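Local coordinates for protein SAM-dependent methyltransferase (Exiguobacterium sibiricum 255-15, PDB 3D2L) that probably transfers a methyl group from S-adenosylmethionine to an acceptor, using a Rossmann-like methyltransferase fold, at residues A[149-154]-A[160-165]; A[12-17]-A[176-181]; A[131-136]-A[208-213]; A[98-103]-A[121-126]. One frame throughout, in Å; residues are numbered along the deposited sequence.

Contact 1. Residues A[149-154]-A[160-165]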
loop_
_atom_site.group_PDB
_atom_site.type_symbol
_atom_site.label_atom_id
_atom_site.label_comp_id
_atom_site.label_asym_id
_atom_site.label_seq_id
_atom_site.Cartn_x
_atom_site.Cartn_y
_atom_site.Cartn_z
ATOM N N GLY A 149 -20.102 -5.802 5.302
ATOM C CA GLY A 149 -21.230 -6.134 4.423
ATOM C C GLY A 149 -21.694 -4.983 3.543
ATOM O O GLY A 149 -22.893 -4.715 3.455
ATOM N N LYS A 150 -20.747 -4.270 2.940
ATOM C CA LYS A 150 -21.042 -3.144 2.057
ATOM C C LYS A 150 -20.813 -3.459 0.575
ATOM O O LYS A 150 -19.987 -4.297 0.207
ATOM C CB LYS A 150 -20.184 -1.954 2.433
ATOM C CG LYS A 150 -20.410 -1.434 3.870
ATOM C CD LYS A 150 -21.856 -0.957 4.083
ATOM C CE LYS A 150 -22.109 -0.370 5.473
ATOM N NZ LYS A 150 -21.873 -1.353 6.544
ATOM N N THR A 151 -21.533 -2.741 -0.280
ATOM C CA THR A 151 -21.390 -2.878 -1.712
ATOM C C THR A 151 -20.949 -1.563 -2.331
ATOM O O THR A 151 -21.546 -0.521 -2.070
ATOM C CB THR A 151 -22.714 -3.310 -2.361
ATOM O OG1 THR A 151 -23.118 -4.551 -1.777
ATOM C CG2 THR A 151 -22.527 -3.499 -3.863
ATOM N N TYR A 152 -19.921 -1.637 -3.159
ATOM C CA TYR A 152 -19.390 -0.492 -3.885
ATOM C C TYR A 152 -19.372 -0.792 -5.363
ATOM O O TYR A 152 -19.076 -1.901 -5.780
ATOM C CB TYR A 152 -17.984 -0.153 -3.411
ATOM C CG TYR A 152 -17.944 0.078 -1.912
ATOM C CD1 TYR A 152 -18.534 1.210 -1.354
ATOM C CD2 TYR A 152 -17.344 -0.844 -1.054
ATOM C CE1 TYR A 152 -18.525 1.423 0.026
ATOM C CE2 TYR A 152 -17.305 -0.628 0.322
ATOM C CZ TYR A 152 -17.905 0.504 0.860
ATOM O OH TYR A 152 -17.899 0.730 2.229
ATOM N N ALA A 153 -19.678 0.197 -6.182
ATOM C CA ALA A 153 -19.653 -0.029 -7.619
ATOM C C ALA A 153 -19.559 1.263 -8.336
ATOM O O ALA A 153 -20.085 2.268 -7.868
ATOM C CB ALA A 153 -20.905 -0.779 -8.095
ATOM N N THR A 154 -18.875 1.237 -9.477
ATOM C CA THR A 154 -18.798 2.407 -10.311
ATOM C C THR A 154 -18.367 2.075 -11.732
ATOM O O THR A 154 -17.920 0.967 -12.051
ATOM C CB THR A 154 -17.929 3.559 -9.703
ATOM O OG1 THR A 154 -18.310 4.796 -10.328
ATOM C CG2 THR A 154 -16.447 3.305 -9.875
ATOM N N SER A 160 -16.085 -1.270 -15.512
ATOM C CA SER A 160 -17.016 -1.056 -14.402
ATOM C C SER A 160 -16.711 -2.188 -13.416
ATOM O O SER A 160 -16.221 -3.236 -13.821
ATOM C CB SER A 160 -18.479 -1.129 -14.875
ATOM O OG SER A 160 -18.781 -0.145 -15.874
ATOM N N TYR A 161 -16.967 -1.968 -12.137
ATOM C CA TYR A 161 -16.766 -2.992 -11.115
ATOM C C TYR A 161 -17.863 -2.985 -10.080
ATOM O O TYR A 161 -18.547 -1.986 -9.860
ATOM C CB TYR A 161 -15.412 -2.836 -10.387
ATOM C CG TYR A 161 -15.320 -1.634 -9.452
ATOM C CD1 TYR A 161 -15.782 -1.709 -8.155
ATOM C CD2 TYR A 161 -14.782 -0.411 -9.889
ATOM C CE1 TYR A 161 -15.725 -0.626 -7.298
ATOM C CE2 TYR A 161 -14.717 0.684 -9.034
ATOM C CZ TYR A 161 -15.182 0.562 -7.730
ATOM O OH TYR A 161 -15.147 1.621 -6.840
ATOM N N ILE A 162 -18.011 -4.145 -9.466
ATOM C CA ILE A 162 -18.919 -4.378 -8.357
ATOM C C ILE A 162 -17.989 -4.985 -7.292
ATOM O O ILE A 162 -17.303 -5.986 -7.516
ATOM C CB ILE A 162 -20.063 -5.337 -8.685
ATOM C CG1 ILE A 162 -20.997 -4.695 -9.722
ATOM C CG2 ILE A 162 -20.865 -5.648 -7.433
ATOM C CD1 ILE A 162 -22.114 -5.623 -10.294
ATOM N N TRP A 163 -17.983 -4.353 -6.139
ATOM C CA TRP A 163 -17.134 -4.733 -5.024
ATOM C C TRP A 163 -17.944 -4.952 -3.763
ATOM O O TRP A 163 -18.627 -4.053 -3.293
ATOM C CB TRP A 163 -16.114 -3.632 -4.852
ATOM C CG TRP A 163 -15.297 -3.627 -3.592
ATOM C CD1 TRP A 163 -15.140 -4.626 -2.691
ATOM C CD2 TRP A 163 -14.376 -2.600 -3.208
ATOM N NE1 TRP A 163 -14.261 -4.247 -1.704
ATOM C CE2 TRP A 163 -13.755 -3.020 -2.006
ATOM C CE3 TRP A 163 -14.041 -1.354 -3.744
ATOM C CZ2 TRP A 163 -12.827 -2.236 -1.316
ATOM C CZ3 TRP A 163 -13.104 -0.577 -3.074
ATOM C CH2 TRP A 163 -12.506 -1.028 -1.863
ATOM N N PHE A 164 -17.903 -6.183 -3.258
ATOM C CA PHE A 164 -18.541 -6.540 -2.007
ATOM C C PHE A 164 -17.443 -6.662 -0.956
ATOM O O PHE A 164 -16.448 -7.353 -1.169
ATOM C CB PHE A 164 -19.263 -7.879 -2.066
ATOM C CG PHE A 164 -20.333 -7.945 -3.131
ATOM C CD1 PHE A 164 -21.348 -7.000 -3.176
ATOM C CD2 PHE A 164 -20.354 -8.984 -4.049
ATOM C CE1 PHE A 164 -22.339 -7.062 -4.161
ATOM C CE2 PHE A 164 -21.343 -9.049 -5.018
ATOM C CZ PHE A 164 -22.327 -8.090 -5.070
ATOM N N ALA A 165 -17.652 -6.027 0.185
ATOM C CA ALA A 165 -16.682 -6.030 1.267
ATOM C C ALA A 165 -17.402 -6.618 2.453
ATOM O O ALA A 165 -18.398 -6.061 2.920
ATOM C CB ALA A 165 -16.219 -4.623 1.539
#

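Contact 2. Residues A[12-17]-A[176-181]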
loop_
_atom_site.group_PDB
_atom_site.type_symbol
_atom_site.label_atom_id
_atom_site.label_comp_id
_atom_site.label_asym_id
_atom_site.label_seq_id
_atom_site.Cartn_x
_atom_site.Cartn_y
_atom_site.Cartn_z
ATOM N N ASP A 12 -6.164 1.235 -11.993
ATOM C CA ASP A 12 -5.906 2.670 -12.067
ATOM C C ASP A 12 -7.207 3.451 -12.184
ATOM O O ASP A 12 -7.337 4.552 -11.619
ATOM C CB ASP A 12 -4.921 2.989 -13.182
ATOM C CG ASP A 12 -3.478 2.645 -12.785
ATOM O OD1 ASP A 12 -3.288 2.064 -11.701
ATOM O OD2 ASP A 12 -2.527 2.970 -13.514
ATOM N N GLU A 13 -8.181 2.881 -12.891
ATOM C CA GLU A 13 -9.467 3.533 -12.992
ATOM C C GLU A 13 -10.161 3.460 -11.635
ATOM O O GLU A 13 -10.556 4.483 -11.108
ATOM C CB GLU A 13 -10.307 2.932 -14.097
ATOM C CG GLU A 13 -9.789 3.247 -15.505
ATOM C CD GLU A 13 -10.780 2.777 -16.566
ATOM O OE1 GLU A 13 -11.281 1.614 -16.456
ATOM O OE2 GLU A 13 -11.072 3.586 -17.477
ATOM N N LEU A 14 -10.263 2.279 -11.032
ATOM C CA LEU A 14 -10.879 2.182 -9.712
ATOM C C LEU A 14 -10.363 3.245 -8.725
ATOM O O LEU A 14 -11.121 3.674 -7.848
ATOM C CB LEU A 14 -10.679 0.767 -9.105
ATOM C CG LEU A 14 -11.301 0.442 -7.715
ATOM C CD1 LEU A 14 -11.521 -1.060 -7.526
ATOM C CD2 LEU A 14 -10.488 1.011 -6.536
HETATM N N MSE A 15 -9.102 3.677 -8.877
HETATM C CA MSE A 15 -8.465 4.615 -7.955
HETATM C C MSE A 15 -8.195 6.003 -8.572
HETATM O O MSE A 15 -7.485 6.822 -7.974
HETATM C CB MSE A 15 -7.138 3.990 -7.499
HETATM C CG MSE A 15 -7.239 2.545 -6.938
HETATM SE SE MSE A 15 -7.861 2.346 -5.075
HETATM C CE MSE A 15 -6.359 3.124 -4.122
ATOM N N GLN A 16 -8.733 6.260 -9.755
ATOM C CA GLN A 16 -8.477 7.531 -10.420
ATOM C C GLN A 16 -8.683 8.749 -9.504
ATOM O O GLN A 16 -7.959 9.732 -9.642
ATOM C CB GLN A 16 -9.304 7.638 -11.707
ATOM C CG GLN A 16 -10.808 7.588 -11.513
ATOM C CD GLN A 16 -11.540 7.260 -12.801
ATOM O OE1 GLN A 16 -11.005 7.431 -13.896
ATOM N NE2 GLN A 16 -12.776 6.790 -12.669
ATOM N N ASP A 17 -9.636 8.665 -8.566
ATOM C CA ASP A 17 -9.917 9.747 -7.613
ATOM C C ASP A 17 -9.228 9.624 -6.240
ATOM O O ASP A 17 -9.453 10.469 -5.375
ATOM C CB ASP A 17 -11.433 9.874 -7.397
ATOM C CG ASP A 17 -12.168 10.298 -8.657
ATOM O OD1 ASP A 17 -11.521 10.853 -9.585
ATOM O OD2 ASP A 17 -13.402 10.088 -8.703
ATOM N N HIS A 176 -12.674 -9.055 0.047
ATOM C CA HIS A 176 -13.160 -8.163 -1.009
ATOM C C HIS A 176 -13.437 -8.991 -2.241
ATOM O O HIS A 176 -12.494 -9.514 -2.848
ATOM C CB HIS A 176 -12.089 -7.131 -1.400
ATOM C CG HIS A 176 -11.629 -6.289 -0.261
ATOM N ND1 HIS A 176 -12.474 -5.459 0.441
ATOM C CD2 HIS A 176 -10.399 -6.136 0.290
ATOM C CE1 HIS A 176 -11.784 -4.839 1.385
ATOM N NE2 HIS A 176 -10.517 -5.212 1.295
ATOM N N GLU A 177 -14.713 -9.126 -2.610
ATOM C CA GLU A 177 -15.093 -9.868 -3.819
ATOM C C GLU A 177 -15.307 -8.857 -4.905
ATOM O O GLU A 177 -16.254 -8.090 -4.864
ATOM C CB GLU A 177 -16.341 -10.703 -3.595
ATOM C CG GLU A 177 -16.129 -11.801 -2.574
ATOM C CD GLU A 177 -15.369 -12.997 -3.099
ATOM O OE1 GLU A 177 -14.686 -12.885 -4.148
ATOM O OE2 GLU A 177 -15.481 -14.075 -2.459
ATOM N N LEU A 178 -14.388 -8.854 -5.866
ATOM C CA LEU A 178 -14.424 -7.931 -6.977
ATOM C C LEU A 178 -14.851 -8.600 -8.269
ATOM O O LEU A 178 -14.465 -9.740 -8.546
ATOM C CB LEU A 178 -13.050 -7.319 -7.208
ATOM C CG LEU A 178 -12.633 -6.054 -6.471
ATOM C CD1 LEU A 178 -13.435 -4.841 -7.003
ATOM C CD2 LEU A 178 -12.813 -6.245 -5.006
ATOM N N THR A 179 -15.650 -7.875 -9.052
ATOM C CA THR A 179 -16.027 -8.294 -10.400
ATOM C C THR A 179 -15.783 -7.076 -11.281
ATOM O O THR A 179 -16.304 -6.022 -10.992
ATOM C CB THR A 179 -17.475 -8.749 -10.510
ATOM O OG1 THR A 179 -17.622 -10.004 -9.833
ATOM C CG2 THR A 179 -17.896 -8.982 -12.009
ATOM N N PHE A 180 -14.973 -7.239 -12.322
ATOM C CA PHE A 180 -14.716 -6.181 -13.314
ATOM C C PHE A 180 -15.382 -6.568 -14.616
ATOM O O PHE A 180 -15.347 -7.730 -14.998
ATOM C CB PHE A 180 -13.201 -5.999 -13.581
ATOM C CG PHE A 180 -12.436 -5.512 -12.374
ATOM C CD1 PHE A 180 -11.913 -6.422 -11.459
ATOM C CD2 PHE A 180 -12.328 -4.146 -12.115
ATOM C CE1 PHE A 180 -11.245 -5.987 -10.312
ATOM C CE2 PHE A 180 -11.647 -3.696 -10.971
ATOM C CZ PHE A 180 -11.122 -4.622 -10.069
ATOM N N PHE A 181 -16.009 -5.596 -15.273
ATOM C CA PHE A 181 -16.543 -5.763 -16.612
ATOM C C PHE A 181 -15.692 -4.840 -17.440
ATOM O O PHE A 181 -15.779 -3.616 -17.291
ATOM C CB PHE A 181 -18.022 -5.409 -16.715
ATOM C CG PHE A 181 -18.889 -6.371 -16.018
ATOM C CD1 PHE A 181 -19.163 -7.590 -16.589
ATOM C CD2 PHE A 181 -19.386 -6.080 -14.754
ATOM C CE1 PHE A 181 -19.949 -8.510 -15.926
ATOM C CE2 PHE A 181 -20.175 -6.984 -14.081
ATOM C CZ PHE A 181 -20.454 -8.201 -14.664
#

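Contact 3. Residues A[131-136]-A[208-213]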
loop_
_atom_site.group_PDB
_atom_site.type_symbol
_atom_site.label_atom_id
_atom_site.label_comp_id
_atom_site.label_asym_id
_atom_site.label_seq_id
_atom_site.Cartn_x
_atom_site.Cartn_y
_atom_site.Cartn_z
ATOM N N GLY A 131 17.290 4.963 9.389
ATOM C CA GLY A 131 16.353 4.758 8.268
ATOM C C GLY A 131 14.936 4.703 8.787
ATOM O O GLY A 131 14.694 4.227 9.886
ATOM N N LYS A 132 13.986 5.119 7.980
ATOM C CA LYS A 132 12.605 5.125 8.418
ATOM C C LYS A 132 11.754 4.107 7.707
ATOM O O LYS A 132 12.034 3.759 6.571
ATOM C CB LYS A 132 11.998 6.516 8.235
ATOM C CG LYS A 132 12.713 7.583 9.104
ATOM C CD LYS A 132 11.765 8.565 9.697
ATOM C CE LYS A 132 12.397 9.328 10.846
ATOM N NZ LYS A 132 13.570 10.108 10.385
ATOM N N LEU A 133 10.729 3.626 8.406
ATOM C CA LEU A 133 9.719 2.747 7.886
ATOM C C LEU A 133 8.400 3.474 8.103
ATOM O O LEU A 133 8.053 3.830 9.239
ATOM C CB LEU A 133 9.688 1.376 8.584
ATOM C CG LEU A 133 8.530 0.437 8.252
ATOM C CD1 LEU A 133 8.456 0.094 6.690
ATOM C CD2 LEU A 133 8.608 -0.830 9.109
ATOM N N LEU A 134 7.686 3.704 6.997
ATOM C CA LEU A 134 6.403 4.379 6.987
ATOM C C LEU A 134 5.363 3.483 6.365
ATOM O O LEU A 134 5.608 2.916 5.321
ATOM C CB LEU A 134 6.464 5.650 6.140
ATOM C CG LEU A 134 7.175 6.880 6.672
ATOM C CD1 LEU A 134 8.659 6.645 6.699
ATOM C CD2 LEU A 134 6.831 8.090 5.775
ATOM N N PHE A 135 4.203 3.370 7.000
ATOM C CA PHE A 135 3.083 2.622 6.453
ATOM C C PHE A 135 1.766 3.112 7.058
ATOM O O PHE A 135 1.716 3.645 8.163
ATOM C CB PHE A 135 3.187 1.078 6.646
ATOM C CG PHE A 135 3.199 0.620 8.101
ATOM C CD1 PHE A 135 2.028 0.310 8.766
ATOM C CD2 PHE A 135 4.384 0.489 8.789
ATOM C CE1 PHE A 135 2.038 -0.115 10.078
ATOM C CE2 PHE A 135 4.390 0.041 10.107
ATOM C CZ PHE A 135 3.231 -0.242 10.743
ATOM N N ASP A 136 0.695 2.911 6.300
ATOM C CA ASP A 136 -0.654 3.249 6.750
ATOM C C ASP A 136 -1.529 2.014 6.571
ATOM O O ASP A 136 -1.374 1.239 5.587
ATOM C CB ASP A 136 -1.235 4.445 5.992
ATOM C CG ASP A 136 -1.238 4.233 4.480
ATOM O OD1 ASP A 136 -0.158 4.332 3.843
ATOM O OD2 ASP A 136 -2.337 4.009 3.938
ATOM N N THR A 208 4.048 -3.100 18.913
ATOM C CA THR A 208 4.825 -4.188 19.530
ATOM C C THR A 208 5.727 -4.909 18.553
ATOM O O THR A 208 6.875 -5.187 18.841
ATOM C CB THR A 208 3.874 -5.216 20.192
ATOM O OG1 THR A 208 3.214 -4.565 21.271
ATOM C CG2 THR A 208 4.654 -6.397 20.735
ATOM N N TRP A 209 5.184 -5.245 17.394
ATOM C CA TRP A 209 5.938 -5.901 16.353
ATOM C C TRP A 209 7.044 -5.036 15.843
ATOM O O TRP A 209 8.132 -5.539 15.589
ATOM C CB TRP A 209 5.019 -6.323 15.189
ATOM C CG TRP A 209 4.052 -7.462 15.504
ATOM C CD1 TRP A 209 4.246 -8.480 16.390
ATOM C CD2 TRP A 209 2.799 -7.720 14.872
ATOM N NE1 TRP A 209 3.165 -9.335 16.373
ATOM C CE2 TRP A 209 2.273 -8.894 15.437
ATOM C CE3 TRP A 209 2.051 -7.044 13.901
ATOM C CZ2 TRP A 209 1.037 -9.401 15.065
ATOM C CZ3 TRP A 209 0.853 -7.555 13.513
ATOM C CH2 TRP A 209 0.356 -8.725 14.074
ATOM N N LEU A 210 6.777 -3.746 15.649
ATOM C CA LEU A 210 7.825 -2.816 15.236
ATOM C C LEU A 210 8.992 -2.811 16.227
ATOM O O LEU A 210 10.132 -2.898 15.817
ATOM C CB LEU A 210 7.289 -1.403 15.043
ATOM C CG LEU A 210 6.477 -1.196 13.749
ATOM C CD1 LEU A 210 5.637 0.100 13.827
ATOM C CD2 LEU A 210 7.388 -1.275 12.482
ATOM N N ARG A 211 8.692 -2.693 17.517
ATOM C CA ARG A 211 9.741 -2.757 18.550
ATOM C C ARG A 211 10.478 -4.110 18.537
ATOM O O ARG A 211 11.695 -4.136 18.664
ATOM C CB ARG A 211 9.136 -2.481 19.912
ATOM C CG ARG A 211 8.629 -1.061 20.032
ATOM C CD ARG A 211 7.866 -0.877 21.332
ATOM N NE ARG A 211 7.294 0.466 21.414
ATOM C CZ ARG A 211 6.273 0.812 22.195
ATOM N NH1 ARG A 211 5.668 -0.063 22.975
ATOM N NH2 ARG A 211 5.865 2.067 22.181
ATOM N N GLU A 212 9.750 -5.226 18.398
ATOM C CA GLU A 212 10.389 -6.557 18.304
ATOM C C GLU A 212 11.343 -6.621 17.090
ATOM O O GLU A 212 12.420 -7.208 17.187
ATOM C CB GLU A 212 9.344 -7.672 18.273
ATOM C CG GLU A 212 8.657 -7.792 19.596
ATOM C CD GLU A 212 7.560 -8.826 19.650
ATOM O OE1 GLU A 212 6.974 -9.187 18.586
ATOM O OE2 GLU A 212 7.268 -9.231 20.801
ATOM N N ALA A 213 11.015 -5.899 16.005
ATOM C CA ALA A 213 11.865 -5.843 14.801
ATOM C C ALA A 213 13.007 -4.828 14.843
ATOM O O ALA A 213 13.732 -4.646 13.856
ATOM C CB ALA A 213 11.027 -5.629 13.557
#

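Contact 4. Residues A[98-103]-A[121-126]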
loop_
_atom_site.group_PDB
_atom_site.type_symbol
_atom_site.label_atom_id
_atom_site.label_comp_id
_atom_site.label_asym_id
_atom_site.label_seq_id
_atom_site.Cartn_x
_atom_site.Cartn_y
_atom_site.Cartn_z
ATOM N N ASP A 98 17.258 4.802 2.526
ATOM C CA ASP A 98 17.059 5.633 3.679
ATOM C C ASP A 98 15.689 5.466 4.276
ATOM O O ASP A 98 15.497 5.812 5.429
ATOM C CB ASP A 98 17.204 7.094 3.268
ATOM C CG ASP A 98 18.524 7.372 2.609
ATOM O OD1 ASP A 98 19.546 7.132 3.266
ATOM O OD2 ASP A 98 18.536 7.851 1.450
ATOM N N ALA A 99 14.713 5.037 3.477
ATOM C CA ALA A 99 13.353 4.829 3.979
ATOM C C ALA A 99 12.630 3.779 3.159
ATOM O O ALA A 99 12.935 3.571 1.962
ATOM C CB ALA A 99 12.530 6.169 3.980
ATOM N N ILE A 100 11.698 3.101 3.825
ATOM C CA ILE A 100 10.788 2.142 3.203
ATOM C C ILE A 100 9.375 2.644 3.402
ATOM O O ILE A 100 8.984 3.008 4.515
ATOM C CB ILE A 100 10.974 0.689 3.792
ATOM C CG1 ILE A 100 12.310 0.126 3.369
ATOM C CG2 ILE A 100 9.839 -0.272 3.357
ATOM C CD1 ILE A 100 12.656 -1.121 4.171
ATOM N N THR A 101 8.598 2.694 2.310
ATOM C CA THR A 101 7.217 3.080 2.389
ATOM C C THR A 101 6.323 1.911 1.984
ATOM O O THR A 101 6.568 1.223 0.989
ATOM C CB THR A 101 6.882 4.352 1.530
ATOM O OG1 THR A 101 7.311 4.161 0.164
ATOM C CG2 THR A 101 7.593 5.568 2.127
ATOM N N ILE A 102 5.252 1.726 2.743
ATOM C CA ILE A 102 4.278 0.671 2.456
ATOM C C ILE A 102 2.939 1.350 2.580
ATOM O O ILE A 102 2.322 1.406 3.640
ATOM C CB ILE A 102 4.375 -0.530 3.412
ATOM C CG1 ILE A 102 5.822 -0.911 3.680
ATOM C CG2 ILE A 102 3.605 -1.680 2.832
ATOM C CD1 ILE A 102 5.941 -2.196 4.515
ATOM N N LEU A 103 2.484 1.854 1.451
ATOM C CA LEU A 103 1.369 2.767 1.416
ATOM C C LEU A 103 0.046 2.216 0.964
ATOM O O LEU A 103 -0.033 1.153 0.346
ATOM C CB LEU A 103 1.752 3.950 0.501
ATOM C CG LEU A 103 3.050 4.688 0.780
ATOM C CD1 LEU A 103 3.233 5.784 -0.303
ATOM C CD2 LEU A 103 3.063 5.287 2.167
ATOM N N ASP A 121 11.113 -7.445 9.860
ATOM C CA ASP A 121 12.510 -7.905 9.872
ATOM C C ASP A 121 13.220 -7.629 8.560
ATOM O O ASP A 121 14.385 -7.245 8.562
ATOM C CB ASP A 121 12.605 -9.422 10.224
ATOM C CG ASP A 121 12.532 -9.691 11.703
ATOM O OD1 ASP A 121 12.436 -8.729 12.508
ATOM O OD2 ASP A 121 12.551 -10.894 12.082
ATOM N N SER A 122 12.536 -7.844 7.437
ATOM C CA SER A 122 13.107 -7.579 6.124
ATOM C C SER A 122 13.409 -6.081 5.960
ATOM O O SER A 122 14.490 -5.670 5.440
ATOM C CB SER A 122 12.103 -8.076 5.079
ATOM O OG SER A 122 12.398 -7.623 3.799
ATOM N N ALA A 123 12.468 -5.269 6.430
ATOM C CA ALA A 123 12.610 -3.801 6.369
ATOM C C ALA A 123 13.837 -3.390 7.196
ATOM O O ALA A 123 14.673 -2.584 6.746
ATOM C CB ALA A 123 11.287 -3.096 6.882
ATOM N N ALA A 124 13.971 -3.950 8.388
ATOM C CA ALA A 124 15.066 -3.616 9.287
ATOM C C ALA A 124 16.421 -4.000 8.695
ATOM O O ALA A 124 17.429 -3.320 8.944
ATOM C CB ALA A 124 14.862 -4.268 10.649
ATOM N N ARG A 125 16.468 -5.116 7.962
ATOM C CA ARG A 125 17.720 -5.538 7.347
ATOM C C ARG A 125 18.144 -4.602 6.231
ATOM O O ARG A 125 19.327 -4.451 5.998
ATOM C CB ARG A 125 17.634 -6.956 6.792
ATOM C CG ARG A 125 17.634 -8.033 7.835
ATOM C CD ARG A 125 17.878 -9.376 7.233
ATOM N NE ARG A 125 16.872 -9.724 6.246
ATOM C CZ ARG A 125 15.699 -10.312 6.479
ATOM N NH1 ARG A 125 15.298 -10.658 7.698
ATOM N NH2 ARG A 125 14.915 -10.575 5.446
ATOM N N LEU A 126 17.195 -4.019 5.532
ATOM C CA LEU A 126 17.463 -3.123 4.399
ATOM C C LEU A 126 17.820 -1.671 4.805
ATOM O O LEU A 126 18.403 -0.919 4.030
ATOM C CB LEU A 126 16.211 -3.066 3.509
ATOM C CG LEU A 126 16.305 -2.921 1.993
ATOM C CD1 LEU A 126 14.962 -2.360 1.441
ATOM C CD2 LEU A 126 17.504 -2.060 1.531
#

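Contact 1. Residues A[149-154]-A[160-165]
Tyr-152 and Trp-163 face each other as a hydrogen-bonded antiparallel pair: Tyr-152 N reaches Trp-163 O at 2.7 Å in a nearly straight bond (172° at the hydrogen), and Trp-163 N returns one to Tyr-152 O. Matching pairs of bonds tie Lys-150 to Ala-165 and Thr-154 to Tyr-161, the longest being Thr-154 N to Tyr-161 O at 3.3 Å. Between them CA-H...O contacts fill in, such as Ala-153 CA to Tyr-161 O at 3.2 Å. The two strands form a beta hairpin at the edge of a four-stranded antiparallel sheet, and a G1 beta bulge, with Gly-149 and Lys-150 both opposite Ala-165, begins it. On the face bearing Tyr-152, Trp-163 and Tyr-161, the first ring sets its edge over the indole in a T-shaped stack, centroids 5.3 Å apart and planes at 62°; the Tyr-152 hydroxyl is hydrogen-bonded to Leu-146 O. Tyr-161 CG sits between its backbone N and carbonyl carbon (chi1 71°), which brings the ring back under the partner strand, with Thr-154 N over one face and Thr-154 CG2 3.3 Å from Tyr-161 CE2. A serine in place of Tyr-161 would probably leave that methyl and the strand above it without their aromatic cover. On the other face, Thr-151 OG1 meets the edge of the Phe-164 ring, 3.3 Å from CD1, the two side chains running alongside.

Contact 2. Residues A[12-17]-A[176-181]
Leu-14, the last residue of helix 9-14, carries the whole contact, reaching across to Leu-178 and Phe-180 of strand 173-183. Its CB is aimed at the strand but touches neither partner, and CG continues outward from it, anti to the backbone N (chi1 -178°), so that the branch is carried far from the helix. The two methyls then part. CD1 goes on to the strand and lies 4.3 Å from Leu-178 CD1 and equally 4.3 Å from Phe-180 CE2, meeting the phenyl ring obliquely. CD2 turns off beside it and stays farther from both partners. Leu-178 and Phe-180, two positions apart, point to the same face of their strand, which is why one methyl can touch both. The meeting is a light one: only 75 Å² is buried between the segments, the CA atoms of Leu-14 and Phe-180 are 9.9 Å apart, and the attraction is purely apolar. Just beyond Leu-14 the chain leaves helical geometry at Met-15, a selenomethionine, so the leucine projects from the very end of the helix. The N-terminal helix thus lies against one face of the antiparallel sheet, where Leu-14 also touches Tyr-161 of strand 159-167 and Phe-7 meets the Phe-180 ring edge-to-face. On its other flank Asp-12 turns to the methyltransferase domain, through a salt bridge to Lys-73 and a hydrogen bond to Thr-44.

Contact 3. Residues A[131-136]-A[208-213]
A helix packed on the face of the central mixed sheet, as in Rossmann-like methyltransferases, makes this contact: helix 203-212 sets Leu-210 on strand 131-138, where Leu-133 and Phe-135 point to the same side. The leucine divides its two methyls between them. CD2 meets Leu-133 CD2 at 3.6 Å, a close methyl-to-methyl contact in which the side chains slant past one another. CD1 comes to the edge of the Phe-135 ring, near its plane, 3.9 Å from CE2 and the same distance from CZ, while Leu-210 CD2 also lies 4.0 Å from Phe-135 CE2. Phe-135 and Leu-210 thus approach from opposite directions, the ring edge turned to the fork of the leucine. With CG between the backbone N and the carbonyl carbon (chi1 63°), the Phe-135 ring is placed with its CE2-CZ edge toward Leu-210; Leu-133 has its own CG anti to the backbone N (chi1 171°), which carries CD2 out to Leu-210 CD2. All three residues are buried and the interaction is wholly apolar, spanning 9.4 Å between the CA atoms of Leu-133 and Leu-210. With an alanine at Leu-210 both methyls would be gone, and a gap would probably open between the helix and the sheet, leaving the rim of Phe-135 and the tip of Leu-133 without their cover. The surroundings complete the layer: Phe-135 stacks on Phe-238 of strand 235-242, which Leu-210 touches too, Leu-133 leans on Ile-100 and Ile-102 of strand 97-102, and Trp-209 turns to Val-116 and Phe-120 of helix 113-126.

Contact 4. Residues A[98-103]-A[121-126]
Ile-100 points its longer branch straight at helix 113-126, and the methyl at the end of it, CD1, makes the closest contacts with Ala-123 and Leu-126. It presses on the helix backbone as well as on side chains: Ile-100 CD1 is 3.5 Å from Ala-123 CA, tighter than usual for two carbons, and 3.6 Å from Ala-123 CB. The small alanine side chain probably allows this close approach, the CA atoms of Ile-100 and Ala-123 being 7.0 Å apart. Leu-126, three residues further along the helix and on the same side of it, slants across the isoleucine; its CD1 lies 3.8 Å from Ile-100 CD1 and 4.1 Å from Ile-100 CG1. The methyl is thus held between an alanine and a leucine spaced by about one helical turn. The branch gets there because CG1 stands anti to the carbonyl carbon (chi1 -69°) and CD1 extends the chain further (chi2 167°), away from the strand. This is the meeting of a central strand with the helix that follows it in the methyltransferase domain, part of a beta-alpha-beta crossover that leads on to strand 131-138. In the sheet, strand 97-102 runs between strands 36-40 and 131-138, Ile-100 touching Ile-40 of the former, while on the helix side Leu-126 also rests on Leu-93.

In the fold
The four contacts fall into two groups on opposite sides of the chain's centre. Contacts 3 and 4, with centres 8 Å apart, share the mixed sheet of the methyltransferase fold: strands 131-138 and 97-102 are neighbours there, probably joined by backbone hydrogen bonds such as Lys-132 O to Ile-100 N, 2.8 Å. Contacts 1 and 2, centres 9 Å apart, share the antiparallel sheet, where strand 159-167 pairs with strand 173-183. Contacts 1 and 3 are centred about 32 Å apart. Contact 2 joins the N-terminal helix to this second sheet, and its chain loop encloses contacts 1 and 4. A bound magnesium ion lies about 13 Å from the side chain of Leu-133 in contact 3.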